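PDB 5V7P: protein-S-isoprenylcysteine O-methyltransferase from Tribolium castaneum, which methylates the C-terminal isoprenylated cysteine of proteins as an endoplasmic reticulum membrane enzyme, using S-adenosyl-L-methionine as methyl donor. Local coordinates for residues A[101-106]-A[122-127]; A[161-166]-A[223-228]. All blocks are in the same frame, centred on the assembly; numbering follows the deposited sequence.

Contact 1: A[101-106]-A[122-127]; sequences LFHYSE and SFVINH. With MPG ([(Z)-octadec-9-enyl] (2R)-2,3-bis(oxidanyl)propanoate), chain B.
H103 reaches off its helix to F123 with one ring nitrogen: ND1 donates to F123 O at 3.0 Å, with an N-H...O angle of 148°. ND1 sits nearly in line with the C=O of F123, while the oxygen lies a little out of the imidazole plane. The ring gets there because CG stands anti to the carbonyl carbon and beside the backbone N (chi1 -71°). Next round the ring, CE1 lies 3.5 Å from V124 O, which meets the imidazole edge in its plane. One face of the ring is backed from within the helix by F102, whose CD2 stands over the centre, 3.8 Å above the plane, edge on. A bond at one edge and F102 over a face together restrict the rotation of the imidazole.

This is a transmembrane helix, 90-113, catching the chain as it doubles back before helix 129-148, in the integral-membrane fold of the ICMT family. V124 places CG1 among F102, H103 and E106, touching F102 CE2 at 3.7 Å. Its other methyl, CG2, faces the MPG tail, 3.7 Å from C15, and the CG of N126 packs near the end of the same chain. So one valine joins helix to lipid.

E106 has CG anti to the backbone N, which lays that carbon 3.7 Å from V124 CG1; the bend at chi2 (78°) then sets CD. The carboxylate is engaged elsewhere, by salt bridges to K174 and R173 and a hydrogen bond to H186. On the other flank the rings of Y104 and F123 meet edge to edge, CD1 to CE1 at 4.1 Å, and F123 also stacks with F107.

Contact 2: A[161-166]-A[223-228]; sequences IGLCVC and QIILIN
Helix 156-180 and the end of helix 210-225 come within 4.4 Å at the CA atoms of G162 and I225, a very close approach for two backbones. G162 has no side chain, and the direction a CB would take is occupied by the backbone of I224 and I225, which allows this approach. Two isoleucines close over the bare glycine. I224 comes in with its branch methyl, CG2, which sits 3.5 Å from both N and CA of G162; that methyl is anti to its own backbone N. I225 uses its longer arm instead. With CG1 anti to the carbonyl carbon, chi1 (-61°) sets I225 CG1 3.5 Å from G162 C.

From there L163 takes over, its side chain crossing that of I225 at about a right angle. Its CD2 nestles among the I225 carbons, 3.5 Å from CG1 and 3.6 Å from CD1. Beyond, the tip of I225 reaches C166, where CD1 lies 3.7 Å from SG.

Just past the contact helix 210-225 is closed by a Schellman motif, I227 taking positive phi. The turn is pinned by N228, whose ND2 donates to Q223 OE1 at 3.1 Å and nearly straight (173°), while K153 gathers the carbonyl oxygens of L226 and I227 together with N228 OD1.

Between the two segments themselves the chemistry is carbon against carbon, backbone and sulfur, consistent with close van der Waals fit around G162 joining the two membrane helices here, with the polar bonds gathered at the helix end.

Going along the chain from the N terminus, contact 1 comes first: the chain passes through 101-106 on helix 90-113 and returns as 122-127, closing a short loop of 15 residues ahead of helix 129-148. Contact 2 starts only afterwards, on helix 156-180, and closes a longer loop of 56 residues when the end of helix 210-225 comes up against it. The two loops follow in series and neither nest nor cross. The centres of contact 1 and contact 2 lie about 19 Å apart, and the nearest atoms of contact 1 and contact 2 are about 7 Å apart, without touching. Helix 90-113 nevertheless serves both regions, since V98 and Y95 on it touch L163 and I225, while N126 and Q223 line one MPG pocket.

Contact 1: A[101-106]-A[122-127]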
loop_
_atom_site.group_PDB
_atom_site.type_symbol
_atom_site.label_atom_id
_atom_site.label_comp_id
_atom_site.label_asym_id
_atom_site.label_seq_id
_atom_site.Cartn_x
_atom_site.Cartn_y
_atom_site.Cartn_z
ATOM N N LEU A 101 4.963 -8.492 10.042
ATOM C CA LEU A 101 6.240 -8.550 9.337
ATOM C C LEU A 101 6.151 -7.870 7.977
ATOM O O LEU A 101 7.099 -7.202 7.550
ATOM C CB LEU A 101 6.693 -10.003 9.182
ATOM C CG LEU A 101 7.329 -10.668 10.407
ATOM C CD1 LEU A 101 7.700 -12.112 10.093
ATOM C CD2 LEU A 101 8.560 -9.904 10.890
ATOM N N PHE A 102 5.023 -8.025 7.283
ATOM C CA PHE A 102 4.868 -7.380 5.985
ATOM C C PHE A 102 5.033 -5.871 6.103
ATOM O O PHE A 102 5.842 -5.264 5.392
ATOM C CB PHE A 102 3.505 -7.713 5.382
ATOM C CG PHE A 102 3.207 -6.952 4.122
ATOM C CD1 PHE A 102 3.607 -7.445 2.892
ATOM C CD2 PHE A 102 2.544 -5.735 4.169
ATOM C CE1 PHE A 102 3.344 -6.746 1.732
ATOM C CE2 PHE A 102 2.279 -5.030 3.011
ATOM C CZ PHE A 102 2.680 -5.536 1.790
ATOM N N HIS A 103 4.272 -5.248 7.004
ATOM C CA HIS A 103 4.256 -3.792 7.076
ATOM C C HIS A 103 5.587 -3.241 7.573
ATOM O O HIS A 103 6.043 -2.195 7.099
ATOM C CB HIS A 103 3.105 -3.328 7.968
ATOM C CG HIS A 103 1.752 -3.535 7.358
ATOM N ND1 HIS A 103 1.281 -2.764 6.317
ATOM C CD2 HIS A 103 0.775 -4.430 7.636
ATOM C CE1 HIS A 103 0.070 -3.174 5.982
ATOM N NE2 HIS A 103 -0.260 -4.184 6.767
ATOM N N TYR A 104 6.233 -3.925 8.520
ATOM C CA TYR A 104 7.511 -3.426 9.018
ATOM C C TYR A 104 8.615 -3.614 7.986
ATOM O O TYR A 104 9.340 -2.668 7.659
ATOM C CB TYR A 104 7.905 -4.113 10.323
ATOM C CG TYR A 104 9.310 -3.725 10.709
ATOM C CD1 TYR A 104 9.600 -2.426 11.104
ATOM C CD2 TYR A 104 10.354 -4.634 10.631
ATOM C CE1 TYR A 104 10.880 -2.052 11.433
ATOM C CE2 TYR A 104 11.641 -4.267 10.962
ATOM C CZ TYR A 104 11.896 -2.973 11.362
ATOM O OH TYR A 104 13.171 -2.591 11.689
ATOM N N SER A 105 8.775 -4.840 7.480
ATOM C CA SER A 105 9.801 -5.091 6.475
ATOM C C SER A 105 9.623 -4.185 5.264
ATOM O O SER A 105 10.603 -3.855 4.585
ATOM C CB SER A 105 9.769 -6.560 6.052
ATOM O OG SER A 105 8.502 -6.908 5.521
ATOM N N GLU A 106 8.385 -3.774 4.981
ATOM C CA GLU A 106 8.147 -2.811 3.911
ATOM C C GLU A 106 8.808 -1.474 4.226
ATOM O O GLU A 106 9.412 -0.846 3.347
ATOM C CB GLU A 106 6.645 -2.630 3.704
ATOM C CG GLU A 106 6.276 -1.913 2.423
ATOM C CD GLU A 106 6.369 -2.805 1.202
ATOM O OE1 GLU A 106 6.341 -2.268 0.074
ATOM O OE2 GLU A 106 6.460 -4.041 1.363
ATOM N N SER A 122 5.667 4.739 4.562
ATOM C CA SER A 122 6.447 3.584 4.137
ATOM C C SER A 122 6.017 2.304 4.842
ATOM O O SER A 122 6.310 1.211 4.345
ATOM C CB SER A 122 7.933 3.847 4.378
ATOM O OG SER A 122 8.370 4.976 3.642
ATOM N N PHE A 123 5.337 2.407 5.989
ATOM C CA PHE A 123 4.701 1.241 6.590
ATOM C C PHE A 123 3.505 0.757 5.781
ATOM O O PHE A 123 2.931 -0.286 6.118
ATOM C CB PHE A 123 4.261 1.552 8.021
ATOM C CG PHE A 123 5.401 1.716 8.984
ATOM C CD1 PHE A 123 6.108 0.614 9.431
ATOM C CD2 PHE A 123 5.758 2.969 9.453
ATOM C CE1 PHE A 123 7.152 0.758 10.320
ATOM C CE2 PHE A 123 6.805 3.117 10.345
ATOM C CZ PHE A 123 7.501 2.010 10.778
ATOM N N VAL A 124 3.108 1.505 4.751
ATOM C CA VAL A 124 2.109 1.097 3.765
ATOM C C VAL A 124 0.823 0.620 4.434
ATOM O O VAL A 124 0.166 -0.311 3.957
ATOM C CB VAL A 124 2.692 0.026 2.814
ATOM C CG1 VAL A 124 2.770 -1.383 3.437
ATOM C CG2 VAL A 124 1.925 -0.001 1.507
ATOM N N ILE A 125 0.427 1.286 5.516
ATOM C CA ILE A 125 -0.796 0.940 6.234
ATOM C C ILE A 125 -1.943 1.809 5.725
ATOM O O ILE A 125 -1.838 3.039 5.683
ATOM C CB ILE A 125 -0.611 1.104 7.754
ATOM C CG1 ILE A 125 0.639 0.347 8.222
ATOM C CG2 ILE A 125 -1.850 0.597 8.490
ATOM C CD1 ILE A 125 0.955 0.498 9.704
ATOM N N ASN A 126 -3.034 1.161 5.327
ATOM C CA ASN A 126 -4.289 1.816 4.973
ATOM C C ASN A 126 -5.293 1.436 6.051
ATOM O O ASN A 126 -5.549 0.243 6.236
ATOM C CB ASN A 126 -4.767 1.364 3.592
ATOM C CG ASN A 126 -4.945 2.510 2.619
ATOM O OD1 ASN A 126 -4.689 3.668 2.943
ATOM N ND2 ASN A 126 -5.376 2.187 1.406
ATOM N N HIS A 127 -5.879 2.407 6.765
ATOM C CA HIS A 127 -5.979 3.848 6.491
ATOM C C HIS A 127 -6.625 4.120 5.126
ATOM O O HIS A 127 -6.226 5.033 4.405
ATOM C CB HIS A 127 -4.629 4.578 6.627
ATOM C CG HIS A 127 -4.087 4.597 8.020
ATOM N ND1 HIS A 127 -3.971 3.462 8.794
ATOM C CD2 HIS A 127 -3.625 5.618 8.779
ATOM C CE1 HIS A 127 -3.470 3.782 9.973
ATOM N NE2 HIS A 127 -3.251 5.085 9.990
HETATM C C2 MPG B . -7.857 -6.386 1.484
HETATM C C3 MPG B . -7.272 -7.228 0.357
HETATM C C4 MPG B . -6.420 -6.382 -0.584
HETATM C C5 MPG B . -5.649 -7.297 -1.508
HETATM C C6 MPG B . -4.926 -6.455 -2.546
HETATM C C7 MPG B . -3.854 -5.556 -1.936
HETATM C C8 MPG B . -3.872 -4.254 -2.717
HETATM C C9 MPG B . -2.580 -3.492 -2.441
HETATM C C10 MPG B . -2.533 -2.356 -1.784
HETATM C C11 MPG B . -3.771 -1.655 -1.220
HETATM C C12 MPG B . -3.379 -0.869 0.021
HETATM C C13 MPG B . -2.508 0.325 -0.356
HETATM C C14 MPG B . -1.730 0.750 0.881
HETATM C C15 MPG B . -1.036 2.087 0.630
HETATM C C16 MPG B . -1.365 3.073 1.749
HETATM O O1 MPG B . -6.465 -6.746 3.373
HETATM C C1 MPG B . -6.772 -5.809 2.392
HETATM C CXD MPG B . -4.633 -8.010 4.529
HETATM O O2 MPG B . -4.119 -9.274 4.219
HETATM C C21 MPG B . -5.712 -8.159 5.612
HETATM O O3 MPG B . -6.026 -9.511 5.794
HETATM O O4 MPG B . -4.639 -7.435 2.245
HETATM C CX3 MPG B . -5.226 -7.382 3.274
#

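Contact 2: A[161-166]-A[223-228]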
loop_
_atom_site.group_PDB
_atom_site.type_symbol
_atom_site.label_atom_id
_atom_site.label_comp_id
_atom_site.label_asym_id
_atom_site.label_seq_id
_atom_site.Cartn_x
_atom_site.Cartn_y
_atom_site.Cartn_z
ATOM N N ILE A 161 -0.303 -23.910 4.001
ATOM C CA ILE A 161 -0.142 -23.582 2.588
ATOM C C ILE A 161 -0.213 -22.073 2.399
ATOM O O ILE A 161 0.599 -21.483 1.680
ATOM C CB ILE A 161 -1.195 -24.323 1.738
ATOM C CG1 ILE A 161 -0.819 -25.805 1.619
ATOM C CG2 ILE A 161 -1.338 -23.685 0.349
ATOM C CD1 ILE A 161 -1.834 -26.659 0.880
ATOM N N GLY A 162 -1.176 -21.425 3.057
ATOM C CA GLY A 162 -1.226 -19.974 3.034
ATOM C C GLY A 162 0.048 -19.343 3.562
ATOM O O GLY A 162 0.500 -18.316 3.053
ATOM N N LEU A 163 0.639 -19.946 4.598
ATOM C CA LEU A 163 1.928 -19.474 5.093
ATOM C C LEU A 163 2.984 -19.516 3.997
ATOM O O LEU A 163 3.770 -18.572 3.841
ATOM C CB LEU A 163 2.376 -20.318 6.290
ATOM C CG LEU A 163 2.152 -19.762 7.699
ATOM C CD1 LEU A 163 3.138 -18.647 7.990
ATOM C CD2 LEU A 163 0.729 -19.267 7.884
ATOM N N CYS A 164 3.007 -20.597 3.216
ATOM C CA CYS A 164 4.041 -20.763 2.202
ATOM C C CYS A 164 3.936 -19.693 1.122
ATOM O O CYS A 164 4.942 -19.075 0.755
ATOM C CB CYS A 164 3.953 -22.161 1.587
ATOM S SG CYS A 164 4.521 -23.478 2.685
ATOM N N VAL A 165 2.729 -19.450 0.601
ATOM C CA VAL A 165 2.609 -18.469 -0.475
ATOM C C VAL A 165 2.925 -17.078 0.055
ATOM O O VAL A 165 3.501 -16.249 -0.660
ATOM C CB VAL A 165 1.219 -18.502 -1.158
ATOM C CG1 VAL A 165 0.549 -19.874 -1.064
ATOM C CG2 VAL A 165 0.289 -17.412 -0.626
ATOM N N CYS A 166 2.570 -16.799 1.312
ATOM C CA CYS A 166 2.885 -15.499 1.894
ATOM C C CYS A 166 4.388 -15.307 2.023
ATOM O O CYS A 166 4.908 -14.227 1.719
ATOM C CB CYS A 166 2.210 -15.353 3.256
ATOM S SG CYS A 166 0.463 -14.942 3.165
ATOM N N GLN A 223 -5.526 -14.819 3.471
ATOM C CA GLN A 223 -6.845 -15.409 3.655
ATOM C C GLN A 223 -6.830 -16.925 3.546
ATOM O O GLN A 223 -7.736 -17.579 4.074
ATOM C CB GLN A 223 -7.824 -14.814 2.639
ATOM C CG GLN A 223 -7.969 -13.309 2.768
ATOM C CD GLN A 223 -8.251 -12.885 4.195
ATOM O OE1 GLN A 223 -9.260 -13.275 4.780
ATOM N NE2 GLN A 223 -7.344 -12.105 4.774
ATOM N N ILE A 224 -5.829 -17.499 2.880
ATOM C CA ILE A 224 -5.646 -18.944 2.950
ATOM C C ILE A 224 -5.171 -19.340 4.341
ATOM O O ILE A 224 -5.588 -20.370 4.886
ATOM C CB ILE A 224 -4.672 -19.420 1.855
ATOM C CG1 ILE A 224 -5.227 -19.055 0.472
ATOM C CG2 ILE A 224 -4.435 -20.927 1.976
ATOM C CD1 ILE A 224 -4.360 -19.484 -0.698
ATOM N N ILE A 225 -4.298 -18.528 4.942
ATOM C CA ILE A 225 -3.913 -18.758 6.331
ATOM C C ILE A 225 -5.160 -18.871 7.193
ATOM O O ILE A 225 -5.346 -19.845 7.929
ATOM C CB ILE A 225 -2.984 -17.635 6.831
ATOM C CG1 ILE A 225 -1.707 -17.591 5.988
ATOM C CG2 ILE A 225 -2.648 -17.829 8.313
ATOM C CD1 ILE A 225 -0.771 -16.445 6.329
ATOM N N LEU A 226 -6.048 -17.881 7.084
ATOM C CA LEU A 226 -7.267 -17.821 7.881
ATOM C C LEU A 226 -8.302 -18.864 7.477
ATOM O O LEU A 226 -9.278 -19.053 8.211
ATOM C CB LEU A 226 -7.880 -16.417 7.764
ATOM C CG LEU A 226 -7.764 -15.410 8.913
ATOM C CD1 LEU A 226 -6.570 -15.658 9.823
ATOM C CD2 LEU A 226 -7.689 -14.002 8.344
ATOM N N ILE A 227 -8.117 -19.539 6.345
ATOM C CA ILE A 227 -9.119 -20.462 5.823
ATOM C C ILE A 227 -10.469 -19.752 5.817
ATOM O O ILE A 227 -11.444 -20.235 6.405
ATOM C CB ILE A 227 -9.165 -21.770 6.637
ATOM C CG1 ILE A 227 -7.743 -22.320 6.823
ATOM C CG2 ILE A 227 -10.056 -22.799 5.936
ATOM C CD1 ILE A 227 -7.659 -23.669 7.521
ATOM N N ASN A 228 -10.526 -18.588 5.163
ATOM C CA ASN A 228 -11.755 -17.823 5.017
ATOM C C ASN A 228 -12.318 -18.059 3.620
ATOM O O ASN A 228 -11.833 -17.453 2.652
ATOM C CB ASN A 228 -11.492 -16.330 5.245
ATOM C CG ASN A 228 -11.426 -15.962 6.716
ATOM O OD1 ASN A 228 -11.955 -16.669 7.571
ATOM N ND2 ASN A 228 -10.781 -14.840 7.015
#